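Local coordinates for putative uncharacterized protein (Leishmania major, PDB 3M3I) that is of unknown function but belongs to the DUF985 family of the cupin superfamily and is found here as a two-chain assembly, at residues N19-W24 / G170-V174; Y39-S45 / H58-Y64; S73-C79 / G152-S158; V96-D100 / P126-V130. All coordinates share one frame; numbering follows the deposited sequence.

Interaction 1 of 4, residues N19-W24 / G170-V174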
loop_
_atom_site.group_PDB
_atom_site.type_symbol
_atom_site.label_atom_id
_atom_site.label_comp_id
_atom_site.label_asym_id
_atom_site.label_seq_id
_atom_site.Cartn_x
_atom_site.Cartn_y
_atom_site.Cartn_z
ATOM N N ASN A 19 -21.908 -3.171 -2.004
ATOM C CA ASN A 19 -21.406 -2.866 -0.664
ATOM C C ASN A 19 -21.549 -1.382 -0.325
ATOM O O ASN A 19 -21.863 -0.547 -1.178
ATOM C CB ASN A 19 -19.930 -3.268 -0.516
ATOM C CG ASN A 19 -19.714 -4.773 -0.536
ATOM O OD1 ASN A 19 -20.622 -5.555 -0.280
ATOM N ND2 ASN A 19 -18.486 -5.177 -0.823
ATOM N N THR A 20 -21.268 -1.072 0.934
ATOM C CA THR A 20 -21.652 0.160 1.566
ATOM C C THR A 20 -20.729 0.229 2.794
ATOM O O THR A 20 -20.125 -0.791 3.145
ATOM C CB THR A 20 -23.168 0.073 1.918
ATOM O OG1 THR A 20 -23.691 1.365 2.254
ATOM C CG2 THR A 20 -23.419 -0.936 3.062
ATOM N N ALA A 21 -20.615 1.400 3.427
ATOM C CA ALA A 21 -19.703 1.608 4.570
ATOM C C ALA A 21 -19.866 0.644 5.747
ATOM O O ALA A 21 -18.875 0.178 6.300
ATOM C CB ALA A 21 -19.794 3.050 5.082
ATOM N N GLU A 22 -21.106 0.366 6.139
ATOM C CA GLU A 22 -21.397 -0.567 7.238
ATOM C C GLU A 22 -20.687 -1.894 7.055
ATOM O O GLU A 22 -20.112 -2.424 8.005
ATOM C CB GLU A 22 -22.905 -0.847 7.350
ATOM C CG GLU A 22 -23.708 0.304 7.903
ATOM C CD GLU A 22 -25.204 0.002 8.044
ATOM O OE1 GLU A 22 -25.602 -1.182 8.174
ATOM O OE2 GLU A 22 -25.982 0.981 8.036
ATOM N N PHE A 23 -20.766 -2.427 5.833
ATOM C CA PHE A 23 -20.133 -3.697 5.460
ATOM C C PHE A 23 -18.635 -3.708 5.789
ATOM O O PHE A 23 -18.148 -4.626 6.434
ATOM C CB PHE A 23 -20.373 -3.971 3.958
ATOM C CG PHE A 23 -19.627 -5.161 3.418
ATOM C CD1 PHE A 23 -18.312 -5.029 2.968
ATOM C CD2 PHE A 23 -20.240 -6.402 3.340
ATOM C CE1 PHE A 23 -17.623 -6.123 2.467
ATOM C CE2 PHE A 23 -19.559 -7.505 2.830
ATOM C CZ PHE A 23 -18.249 -7.369 2.396
ATOM N N TRP A 24 -17.917 -2.684 5.351
ATOM C CA TRP A 24 -16.461 -2.625 5.542
ATOM C C TRP A 24 -16.052 -2.330 6.982
ATOM O O TRP A 24 -15.014 -2.805 7.432
ATOM C CB TRP A 24 -15.834 -1.588 4.628
ATOM C CG TRP A 24 -15.919 -1.947 3.215
ATOM C CD1 TRP A 24 -16.640 -1.316 2.256
ATOM C CD2 TRP A 24 -15.282 -3.058 2.584
ATOM N NE1 TRP A 24 -16.485 -1.960 1.053
ATOM C CE2 TRP A 24 -15.651 -3.031 1.228
ATOM C CE3 TRP A 24 -14.436 -4.072 3.037
ATOM C CZ2 TRP A 24 -15.200 -3.970 0.313
ATOM C CZ3 TRP A 24 -13.986 -5.005 2.134
ATOM C CH2 TRP A 24 -14.372 -4.950 0.779
ATOM N N GLY A 170 -21.036 6.167 -1.289
ATOM C CA GLY A 170 -21.160 6.722 0.065
ATOM C C GLY A 170 -19.946 6.558 0.964
ATOM O O GLY A 170 -19.987 6.913 2.143
ATOM N N TYR A 171 -18.858 6.019 0.419
ATOM C CA TYR A 171 -17.631 5.797 1.190
ATOM C C TYR A 171 -16.440 5.596 0.275
ATOM O O TYR A 171 -16.587 5.453 -0.923
ATOM C CB TYR A 171 -17.770 4.556 2.051
ATOM C CG TYR A 171 -17.633 3.297 1.246
ATOM C CD1 TYR A 171 -16.425 2.602 1.196
ATOM C CD2 TYR A 171 -18.688 2.824 0.499
ATOM C CE1 TYR A 171 -16.294 1.455 0.438
ATOM C CE2 TYR A 171 -18.567 1.679 -0.262
ATOM C CZ TYR A 171 -17.367 1.000 -0.285
ATOM O OH TYR A 171 -17.255 -0.137 -1.031
ATOM N N SER A 172 -15.257 5.553 0.865
ATOM C CA SER A 172 -14.052 5.160 0.159
ATOM C C SER A 172 -13.136 4.414 1.098
ATOM O O SER A 172 -12.712 4.975 2.099
ATOM C CB SER A 172 -13.331 6.386 -0.355
ATOM O OG SER A 172 -12.124 6.004 -0.983
ATOM N N LEU A 173 -12.840 3.155 0.780
ATOM C CA LEU A 173 -11.931 2.340 1.584
ATOM C C LEU A 173 -10.537 2.320 0.936
ATOM O O LEU A 173 -10.401 2.118 -0.268
ATOM C CB LEU A 173 -12.479 0.921 1.716
ATOM C CG LEU A 173 -11.609 -0.158 2.379
ATOM C CD1 LEU A 173 -11.310 0.164 3.829
ATOM C CD2 LEU A 173 -12.280 -1.521 2.261
ATOM N N VAL A 174 -9.508 2.538 1.741
ATOM C CA VAL A 174 -8.136 2.480 1.270
ATOM C C VAL A 174 -7.282 1.732 2.286
ATOM O O VAL A 174 -7.752 1.355 3.354
ATOM C CB VAL A 174 -7.509 3.915 1.045
ATOM C CG1 VAL A 174 -8.208 4.663 -0.058
ATOM C CG2 VAL A 174 -7.513 4.737 2.329
#
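W24 and Y171 meet where the N-terminal helix comes down on the start of strand 172-179. Y171 can be followed outward atom by atom. Its CB lies against the methyl of A21, with A21 CB and Y171 CB 3.9 Å apart. CG is placed between the backbone N and the carbonyl carbon (chi1 76°), which turns the ring toward the helix start. One ring flank, CD2 and CE2, runs past the backbone there: Y171 CD2 is 3.8 Å from A21 N, and Y171 CE2 is 3.9 Å from T20 CA. The other flank belongs to the indole, where Y171 CE1 comes to 3.3 Å from W24 CD1. At the tip, Y171 OH accepts a hydrogen bond from W24 NE1 (2.9 Å). This bond is bent, 144° at the hydrogen, and OH is tilted somewhat out of the indole plane. The two rings are oblique, their planes 44° apart, and the bond and the CD1 contact together probably hold the phenol's turn against the indole.

L173, two residues on, addresses W24 from one face. Its CD2 methyl sits 3.6 Å from the centroid of the W24 six-membered ring, a CH-pi contact, while F23 CD1 covers the opposite face, so the indole is sandwiched.

Helix 21-27 is thereby laid across the beginning of strand 172-179. L66 of strand 56-67 touches both W24 and Y171, and the second subunit reaches the same corner, its A138 packing on W24 and its L146 on L173.

Interaction 2 of 4, residues Y39-S45 / H58-Y64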
loop_
_atom_site.group_PDB
_atom_site.type_symbol
_atom_site.label_atom_id
_atom_site.label_comp_id
_atom_site.label_asym_id
_atom_site.label_seq_id
_atom_site.Cartn_x
_atom_site.Cartn_y
_atom_site.Cartn_z
ATOM N N TYR A 39 -10.798 3.284 11.002
ATOM C CA TYR A 39 -9.526 2.608 10.795
ATOM C C TYR A 39 -9.270 1.352 11.631
ATOM O O TYR A 39 -9.997 1.046 12.548
ATOM C CB TYR A 39 -8.383 3.599 11.014
ATOM C CG TYR A 39 -7.837 3.622 12.412
ATOM C CD1 TYR A 39 -6.500 3.329 12.659
ATOM C CD2 TYR A 39 -8.640 3.947 13.490
ATOM C CE1 TYR A 39 -5.995 3.355 13.935
ATOM C CE2 TYR A 39 -8.142 3.969 14.767
ATOM C CZ TYR A 39 -6.822 3.672 14.982
ATOM O OH TYR A 39 -6.312 3.709 16.258
ATOM N N SER A 40 -8.217 0.623 11.270
ATOM C CA SER A 40 -7.635 -0.368 12.166
ATOM C C SER A 40 -6.187 -0.651 11.788
ATOM O O SER A 40 -5.845 -0.658 10.625
ATOM C CB SER A 40 -8.440 -1.662 12.159
ATOM O OG SER A 40 -8.410 -2.243 10.878
ATOM N N GLU A 41 -5.350 -0.883 12.785
ATOM C CA GLU A 41 -3.988 -1.332 12.566
ATOM C C GLU A 41 -3.998 -2.741 11.955
ATOM O O GLU A 41 -4.881 -3.542 12.233
ATOM C CB GLU A 41 -3.195 -1.289 13.882
ATOM C CG GLU A 41 -3.047 0.128 14.448
ATOM C CD GLU A 41 -2.233 0.196 15.747
ATOM O OE1 GLU A 41 -1.237 -0.552 15.881
ATOM O OE2 GLU A 41 -2.575 1.015 16.638
ATOM N N VAL A 42 -3.030 -3.013 11.085
ATOM C CA VAL A 42 -2.908 -4.305 10.439
ATOM C C VAL A 42 -1.554 -4.863 10.800
ATOM O O VAL A 42 -1.471 -5.764 11.619
ATOM C CB VAL A 42 -3.115 -4.205 8.913
ATOM C CG1 VAL A 42 -3.236 -5.581 8.295
ATOM C CG2 VAL A 42 -4.364 -3.385 8.621
ATOM N N VAL A 43 -0.488 -4.305 10.235
ATOM C CA VAL A 43 0.850 -4.752 10.582
ATOM C C VAL A 43 1.778 -3.612 10.936
ATOM O O VAL A 43 1.582 -2.469 10.528
ATOM C CB VAL A 43 1.501 -5.601 9.472
ATOM C CG1 VAL A 43 0.573 -6.750 9.084
ATOM C CG2 VAL A 43 1.853 -4.746 8.271
ATOM N N ARG A 44 2.796 -3.985 11.701
ATOM C CA ARG A 44 3.863 -3.117 12.154
ATOM C C ARG A 44 5.203 -3.878 11.996
ATOM O O ARG A 44 5.409 -4.909 12.625
ATOM C CB ARG A 44 3.599 -2.741 13.625
ATOM C CG ARG A 44 2.760 -1.461 13.787
ATOM C CD ARG A 44 1.692 -1.521 14.875
ATOM N NE ARG A 44 2.246 -1.520 16.231
ATOM C CZ ARG A 44 2.749 -0.454 16.857
ATOM N NH1 ARG A 44 2.809 0.735 16.254
ATOM N NH2 ARG A 44 3.212 -0.585 18.102
ATOM N N SER A 45 6.090 -3.380 11.143
ATOM C CA SER A 45 7.433 -3.961 10.965
ATOM C C SER A 45 8.093 -4.424 12.266
ATOM O O SER A 45 8.067 -3.725 13.272
ATOM C CB SER A 45 8.370 -2.942 10.287
ATOM O OG SER A 45 9.697 -3.469 10.112
ATOM N N HIS A 58 9.126 1.970 13.923
ATOM C CA HIS A 58 9.041 0.806 13.051
ATOM C C HIS A 58 9.370 1.236 11.613
ATOM O O HIS A 58 9.041 2.357 11.219
ATOM C CB HIS A 58 7.629 0.197 13.100
ATOM C CG HIS A 58 7.246 -0.326 14.453
ATOM N ND1 HIS A 58 6.502 0.406 15.354
ATOM C CD2 HIS A 58 7.532 -1.499 15.064
ATOM C CE1 HIS A 58 6.340 -0.307 16.457
ATOM N NE2 HIS A 58 6.956 -1.467 16.305
ATOM N N ALA A 59 10.024 0.363 10.847
ATOM C CA ALA A 59 10.296 0.646 9.441
ATOM C C ALA A 59 9.044 1.195 8.773
ATOM O O ALA A 59 9.077 2.250 8.153
ATOM C CB ALA A 59 10.779 -0.599 8.703
ATOM N N TYR A 60 7.949 0.452 8.910
ATOM C CA TYR A 60 6.644 0.861 8.414
ATOM C C TYR A 60 5.555 0.402 9.374
ATOM O O TYR A 60 5.766 -0.484 10.193
ATOM C CB TYR A 60 6.379 0.268 7.035
ATOM C CG TYR A 60 6.203 -1.232 7.059
ATOM C CD1 TYR A 60 4.950 -1.805 7.146
ATOM C CD2 TYR A 60 7.296 -2.077 7.014
ATOM C CE1 TYR A 60 4.796 -3.170 7.188
ATOM C CE2 TYR A 60 7.142 -3.457 7.054
ATOM C CZ TYR A 60 5.887 -3.994 7.146
ATOM O OH TYR A 60 5.731 -5.358 7.185
ATOM N N THR A 61 4.398 1.032 9.249
ATOM C CA THR A 61 3.175 0.639 9.910
ATOM C C THR A 61 2.110 0.784 8.846
ATOM O O THR A 61 2.223 1.651 7.994
ATOM C CB THR A 61 2.856 1.543 11.121
ATOM O OG1 THR A 61 2.802 2.905 10.711
ATOM C CG2 THR A 61 3.916 1.408 12.219
ATOM N N THR A 62 1.098 -0.084 8.860
ATOM C CA THR A 62 0.010 -0.009 7.862
ATOM C C THR A 62 -1.344 -0.009 8.543
ATOM O O THR A 62 -1.469 -0.434 9.696
ATOM C CB THR A 62 0.015 -1.182 6.826
ATOM O OG1 THR A 62 -0.722 -2.287 7.356
ATOM C CG2 THR A 62 1.430 -1.633 6.466
ATOM N N ILE A 63 -2.352 0.472 7.815
ATOM C CA ILE A 63 -3.732 0.510 8.299
ATOM C C ILE A 63 -4.723 0.409 7.157
ATOM O O ILE A 63 -4.394 0.660 6.012
ATOM C CB ILE A 63 -4.060 1.815 9.083
ATOM C CG1 ILE A 63 -4.030 3.038 8.174
ATOM C CG2 ILE A 63 -3.100 2.034 10.252
ATOM C CD1 ILE A 63 -4.652 4.268 8.808
ATOM N N TYR A 64 -5.943 0.003 7.492
ATOM C CA TYR A 64 -7.089 0.188 6.634
ATOM C C TYR A 64 -7.735 1.519 7.027
ATOM O O TYR A 64 -7.946 1.774 8.193
ATOM C CB TYR A 64 -8.080 -0.923 6.850
ATOM C CG TYR A 64 -7.700 -2.278 6.291
ATOM C CD1 TYR A 64 -7.580 -2.484 4.919
ATOM C CD2 TYR A 64 -7.524 -3.363 7.126
ATOM C CE1 TYR A 64 -7.273 -3.735 4.410
ATOM C CE2 TYR A 64 -7.212 -4.607 6.627
ATOM C CZ TYR A 64 -7.093 -4.793 5.275
ATOM O OH TYR A 64 -6.791 -6.046 4.786
#
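V43 packs against Y60 and T62 at the apolar centre of this strand pair. Its CG2 methyl, set between the backbone N and the carbonyl carbon, meets the edge of the Y60 ring at CE1 (3.5 Å) and also touches the T62 methyl. S45 takes one face of the same ring, its backbone N standing over the ring centre. Further along, V42 CG2 lies 3.5 Å from Y64 CD2, the two side chains crossing at about a right angle.

Backbone bonds join the strands around this core. S40 and Y64 form an antiparallel hydrogen-bonded pair, with S40 N to Y64 O at 3.3 Å and Y64 N to S40 O at 3.2 Å. Between E41 and R44 the register slips by one residue, a beta bulge. Within the bulge T62 N reaches V43 O at 3.0 Å; beyond it S45 N bonds Y60 O at 3.1 Å.

At the polar edge, R44 bends at chi2 and chi3. Its CG lies beside the T61 methyl, and H58 CE1 sits over one face of its guanidinium, the two planes 57° apart.

Strand 56-67 runs between strand 38-44 and strand 172-179, where T61 and I63 touch V178 and C176. The second subunit takes up polar ends from the V43 side: its Q147 bonds T62 OG1 and its D81 bonds Y60 OH.

Interaction 3 of 4, residues S73-C79 / G152-S158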
loop_
_atom_site.group_PDB
_atom_site.type_symbol
_atom_site.label_atom_id
_atom_site.label_comp_id
_atom_site.label_asym_id
_atom_site.label_seq_id
_atom_site.Cartn_x
_atom_site.Cartn_y
_atom_site.Cartn_z
ATOM N N SER A 73 -11.484 12.999 7.148
ATOM C CA SER A 73 -10.264 13.080 7.956
ATOM C C SER A 73 -9.855 14.545 7.979
ATOM O O SER A 73 -9.647 15.134 6.940
ATOM C CB SER A 73 -9.165 12.204 7.351
ATOM O OG SER A 73 -7.849 12.638 7.674
ATOM N N HIS A 74 -9.757 15.148 9.156
ATOM C CA HIS A 74 -9.507 16.587 9.258
ATOM C C HIS A 74 -8.030 16.878 9.180
ATOM O O HIS A 74 -7.213 15.993 9.397
ATOM C CB HIS A 74 -10.081 17.141 10.557
ATOM C CG HIS A 74 -11.572 17.066 10.631
ATOM N ND1 HIS A 74 -12.238 15.930 11.029
ATOM C CD2 HIS A 74 -12.525 17.981 10.342
ATOM C CE1 HIS A 74 -13.538 16.149 10.991
ATOM N NE2 HIS A 74 -13.739 17.385 10.570
ATOM N N LEU A 75 -7.697 18.123 8.874
ATOM C CA LEU A 75 -6.310 18.524 8.659
ATOM C C LEU A 75 -5.371 18.121 9.807
ATOM O O LEU A 75 -5.550 18.514 10.962
ATOM C CB LEU A 75 -6.223 20.030 8.374
ATOM C CG LEU A 75 -6.929 20.514 7.091
ATOM C CD1 LEU A 75 -6.624 21.971 6.784
ATOM C CD2 LEU A 75 -6.549 19.661 5.890
ATOM N N HIS A 76 -4.383 17.304 9.473
ATOM C CA HIS A 76 -3.380 16.853 10.428
ATOM C C HIS A 76 -2.002 16.786 9.756
ATOM O O HIS A 76 -1.871 16.991 8.541
ATOM C CB HIS A 76 -3.767 15.483 10.978
ATOM C CG HIS A 76 -3.830 14.414 9.937
ATOM N ND1 HIS A 76 -4.863 14.318 9.031
ATOM C CD2 HIS A 76 -2.977 13.405 9.643
ATOM C CE1 HIS A 76 -4.652 13.288 8.232
ATOM N NE2 HIS A 76 -3.512 12.719 8.580
ATOM N N ARG A 77 -0.976 16.503 10.537
ATOM C CA ARG A 77 0.363 16.463 10.000
ATOM C C ARG A 77 1.166 15.311 10.612
ATOM O O ARG A 77 1.010 14.990 11.792
ATOM C CB ARG A 77 1.055 17.809 10.219
ATOM C CG ARG A 77 2.487 17.886 9.712
ATOM C CD ARG A 77 3.282 18.861 10.530
ATOM N NE ARG A 77 3.063 20.238 10.117
ATOM C CZ ARG A 77 3.092 21.292 10.926
ATOM N NH1 ARG A 77 3.287 21.162 12.231
ATOM N NH2 ARG A 77 2.904 22.496 10.418
ATOM N N LEU A 78 2.003 14.690 9.781
ATOM C CA LEU A 78 2.876 13.603 10.194
ATOM C C LEU A 78 4.295 14.105 10.020
ATOM O O LEU A 78 4.503 15.250 9.657
ATOM C CB LEU A 78 2.623 12.354 9.340
ATOM C CG LEU A 78 1.234 11.711 9.446
ATOM C CD1 LEU A 78 0.968 10.736 8.313
ATOM C CD2 LEU A 78 1.046 11.002 10.780
ATOM N N CYS A 79 5.274 13.269 10.307
ATOM C CA CYS A 79 6.658 13.616 9.998
ATOM C C CYS A 79 7.310 12.620 9.027
ATOM O O CYS A 79 8.427 12.829 8.610
ATOM C CB CYS A 79 7.477 13.771 11.286
ATOM S SG CYS A 79 8.363 12.318 11.770
ATOM N N GLY A 152 5.868 13.613 4.041
ATOM C CA GLY A 152 6.043 14.025 5.423
ATOM C C GLY A 152 6.167 15.534 5.524
ATOM O O GLY A 152 6.861 16.164 4.742
ATOM N N GLY A 153 5.470 16.112 6.488
ATOM C CA GLY A 153 5.500 17.543 6.722
ATOM C C GLY A 153 4.329 18.245 6.082
ATOM O O GLY A 153 4.113 19.413 6.341
ATOM N N ALA A 154 3.566 17.540 5.251
ATOM C CA ALA A 154 2.371 18.118 4.651
ATOM C C ALA A 154 1.241 18.234 5.670
ATOM O O ALA A 154 1.057 17.348 6.497
ATOM C CB ALA A 154 1.915 17.289 3.445
ATOM N N ILE A 155 0.512 19.347 5.620
ATOM C CA ILE A 155 -0.773 19.477 6.302
ATOM C C ILE A 155 -1.829 18.939 5.334
ATOM O O ILE A 155 -2.013 19.490 4.251
ATOM C CB ILE A 155 -1.072 20.937 6.665
ATOM C CG1 ILE A 155 -0.040 21.471 7.673
ATOM C CG2 ILE A 155 -2.481 21.088 7.245
ATOM C CD1 ILE A 155 0.034 22.966 7.717
ATOM N N PHE A 156 -2.513 17.864 5.718
ATOM C CA PHE A 156 -3.426 17.168 4.809
ATOM C C PHE A 156 -4.650 16.512 5.465
ATOM O O PHE A 156 -4.661 16.234 6.666
ATOM C CB PHE A 156 -2.660 16.112 4.022
ATOM C CG PHE A 156 -2.206 14.941 4.840
ATOM C CD1 PHE A 156 -1.239 15.082 5.807
ATOM C CD2 PHE A 156 -2.713 13.682 4.609
ATOM C CE1 PHE A 156 -0.813 14.009 6.542
ATOM C CE2 PHE A 156 -2.277 12.607 5.343
ATOM C CZ PHE A 156 -1.328 12.768 6.299
ATOM N N GLY A 157 -5.667 16.239 4.653
ATOM C CA GLY A 157 -6.901 15.608 5.143
ATOM C C GLY A 157 -7.595 14.891 4.010
ATOM O O GLY A 157 -7.101 14.932 2.901
ATOM N N SER A 158 -8.731 14.243 4.271
ATOM C CA SER A 158 -9.452 13.562 3.211
ATOM C C SER A 158 -10.968 13.680 3.318
ATOM O O SER A 158 -11.495 13.946 4.387
ATOM C CB SER A 158 -9.013 12.095 3.110
ATOM O OG SER A 158 -9.609 11.284 4.099
#
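H76 and F156 supply both the straightest backbone bonds of the contact and its main ring contact. Among the hydrogen bonds, H76 N to F156 O and F156 N to H76 O are both 3.0 Å and nearly straight (167° and 170°). S73 and S158 form a second, more bent pair, with S73 N to S158 O at 2.9 Å. The register shifts by one between these two pairs, a beta bulge at the corner where the chain turns at L75. H76 ND1 donates to H74 O at 2.9 Å, almost in the imidazole plane, and this bond helps hold the ring's rotation.

Among the aromatic contacts, H76 NE2 comes to 3.2 Å from F156 CZ over one face of the phenyl ring, with the planes oblique at 47°. L78 CD1 meets that phenyl at its edge, 3.7 Å from F156 CZ.

In the apolar group, L75 CB rests on I155 CG2. R77 passes I155 obliquely, and its charge is answered outside by a salt bridge to E188.

Strand 155-159 lies between strands 76-77 and 92-98 in one antiparallel sheet. Such a buried pairing, with a sharp corner carrying one chain between sheets, is consistent with the double-stranded beta-helix (jelly-roll barrel) of cupins.

Interaction 4 of 4, residues V96-D100 / P126-V130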
loop_
_atom_site.group_PDB
_atom_site.type_symbol
_atom_site.label_atom_id
_atom_site.label_comp_id
_atom_site.label_asym_id
_atom_site.label_seq_id
_atom_site.Cartn_x
_atom_site.Cartn_y
_atom_site.Cartn_z
ATOM N N VAL A 96 -4.105 18.181 0.144
ATOM C CA VAL A 96 -2.710 18.188 0.590
ATOM C C VAL A 96 -2.092 19.587 0.492
ATOM O O VAL A 96 -1.939 20.118 -0.602
ATOM C CB VAL A 96 -1.859 17.207 -0.265
ATOM C CG1 VAL A 96 -0.429 17.155 0.228
ATOM C CG2 VAL A 96 -2.462 15.808 -0.250
ATOM N N ILE A 97 -1.736 20.190 1.624
ATOM C CA ILE A 97 -0.949 21.417 1.604
ATOM C C ILE A 97 0.502 21.011 1.863
ATOM O O ILE A 97 0.819 20.512 2.928
ATOM C CB ILE A 97 -1.401 22.446 2.660
ATOM C CG1 ILE A 97 -2.919 22.664 2.620
ATOM C CG2 ILE A 97 -0.662 23.759 2.435
ATOM C CD1 ILE A 97 -3.508 23.219 3.912
ATOM N N LEU A 98 1.375 21.193 0.881
ATOM C CA LEU A 98 2.760 20.736 0.997
ATOM C C LEU A 98 3.570 21.764 1.753
ATOM O O LEU A 98 3.328 22.943 1.597
ATOM C CB LEU A 98 3.385 20.538 -0.387
ATOM C CG LEU A 98 2.659 19.648 -1.392
ATOM C CD1 LEU A 98 3.302 19.827 -2.769
ATOM C CD2 LEU A 98 2.692 18.179 -0.975
ATOM N N LYS A 99 4.528 21.314 2.557
ATOM C CA LYS A 99 5.482 22.211 3.222
ATOM C C LYS A 99 6.392 22.889 2.199
ATOM O O LYS A 99 6.677 24.071 2.305
ATOM C CB LYS A 99 6.327 21.435 4.232
ATOM C CG LYS A 99 7.092 22.293 5.208
ATOM C CD LYS A 99 7.699 21.414 6.288
ATOM C CE LYS A 99 8.282 22.218 7.437
ATOM N NZ LYS A 99 8.622 21.349 8.610
ATOM N N ASP A 100 6.876 22.111 1.238
ATOM C CA ASP A 100 7.427 22.638 -0.020
ATOM C C ASP A 100 6.899 21.735 -1.129
ATOM O O ASP A 100 6.481 20.611 -0.847
ATOM C CB ASP A 100 8.956 22.611 -0.044
ATOM C CG ASP A 100 9.583 22.952 1.289
ATOM O OD1 ASP A 100 10.020 24.112 1.474
ATOM O OD2 ASP A 100 9.655 22.052 2.147
ATOM N N PRO A 126 9.287 30.714 1.957
ATOM C CA PRO A 126 8.020 30.680 2.710
ATOM C C PRO A 126 7.261 29.374 2.488
ATOM O O PRO A 126 7.046 28.991 1.340
ATOM C CB PRO A 126 7.225 31.869 2.149
ATOM C CG PRO A 126 7.943 32.309 0.918
ATOM C CD PRO A 126 9.360 31.864 1.034
ATOM N N LYS A 127 6.858 28.716 3.579
ATOM C CA LYS A 127 6.310 27.339 3.531
ATOM C C LYS A 127 4.795 27.274 3.322
ATOM O O LYS A 127 4.093 28.281 3.427
ATOM C CB LYS A 127 6.645 26.576 4.817
ATOM C CG LYS A 127 8.099 26.619 5.240
ATOM C CD LYS A 127 9.025 26.036 4.182
ATOM C CE LYS A 127 10.442 25.862 4.710
ATOM N NZ LYS A 127 11.433 25.761 3.614
ATOM N N TYR A 128 4.317 26.070 3.016
ATOM C CA TYR A 128 2.887 25.757 2.898
ATOM C C TYR A 128 2.110 26.559 1.845
ATOM O O TYR A 128 0.956 26.934 2.055
ATOM C CB TYR A 128 2.221 25.813 4.280
ATOM C CG TYR A 128 2.740 24.715 5.190
ATOM C CD1 TYR A 128 2.361 23.398 4.999
ATOM C CD2 TYR A 128 3.638 24.987 6.206
ATOM C CE1 TYR A 128 2.842 22.395 5.798
ATOM C CE2 TYR A 128 4.122 23.981 7.008
ATOM C CZ TYR A 128 3.719 22.687 6.795
ATOM O OH TYR A 128 4.194 21.682 7.593
ATOM N N GLN A 129 2.731 26.764 0.692
ATOM C CA GLN A 129 2.122 27.580 -0.363
ATOM C C GLN A 129 1.314 26.806 -1.387
ATOM O O GLN A 129 0.414 27.378 -1.997
ATOM C CB GLN A 129 3.186 28.395 -1.091
ATOM C CG GLN A 129 3.856 29.418 -0.213
ATOM C CD GLN A 129 4.392 30.554 -1.008
ATOM O OE1 GLN A 129 3.638 31.419 -1.452
ATOM N NE2 GLN A 129 5.703 30.564 -1.216
ATOM N N VAL A 130 1.624 25.523 -1.571
ATOM C CA VAL A 130 1.043 24.739 -2.660
ATOM C C VAL A 130 -0.060 23.784 -2.197
ATOM O O VAL A 130 0.206 22.773 -1.561
ATOM C CB VAL A 130 2.139 23.959 -3.438
ATOM C CG1 VAL A 130 1.525 23.070 -4.512
ATOM C CG2 VAL A 130 3.124 24.931 -4.078
#
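Y128 lies under K99, and two backbone bonds join the segments. L98 N donates to V130 O (3.1 Å) in a nearly straight bond, 171° at the hydrogen. Y128 N donates to K99 O (3.2 Å), but it approaches from 39° above the carbonyl plane, not on a lone pair. L98 O receives a close CA-H contact instead, from Y128 CA at 3.1 Å.

The Y128 ring presents one face to K99, whose CA stands 3.9 Å from the ring centroid in a CH-pi contact. K99 CG is anti to the backbone N (chi1 -166°), which carries it, next to CB, over the outer half of the ring, 3.7 Å from Y128 CZ. The chain is extended from there, and CD continues past the hydroxyl. I97 O lies at the ring edge, in its plane, while the I97 CG2 methyl touches Y128 CD1. The hydroxyl itself is engaged beyond this contact: Y128 OH hydrogen-bonds G153 O, with a weak bond to R77 NE. The carbonyl Y128 O is taken by H202 NE2.

On the outer side, D100 OD1 receives K127 NZ on its syn lone pair (3.0 Å), a salt bridge; R125 O is a weak second partner of the amine.

The chemistry thus divides in two. The buried Y128 has its hydroxyl bonded by the backbone carbonyl of G153 and its own carbonyl by H202, whereas the charged pair lies nearer the surface, where solvent would probably weaken its attraction.

In the fold
Interaction 1 closes a long loop, and the other three lie within it: interaction 2 comes first, then interaction 3, which encloses interaction 4. Interactions 1 and 2 have centres about 20 Å apart and share one antiparallel sheet, through neighbouring strands 172-179 and 56-67; both touch the second subunit. Interactions 3 and 4, about 11 Å apart between centres, belong to the other sheet, where I155 and I97 join neighbouring strands 155-159 and 92-98 by a backbone hydrogen bond. Interactions 2 and 4 lie on opposite sides of the chain's centre. The first sheet thus contributes to dimer contacts, while interaction 3 lies within the second and interaction 4 at its edge, neither touched by the other subunit.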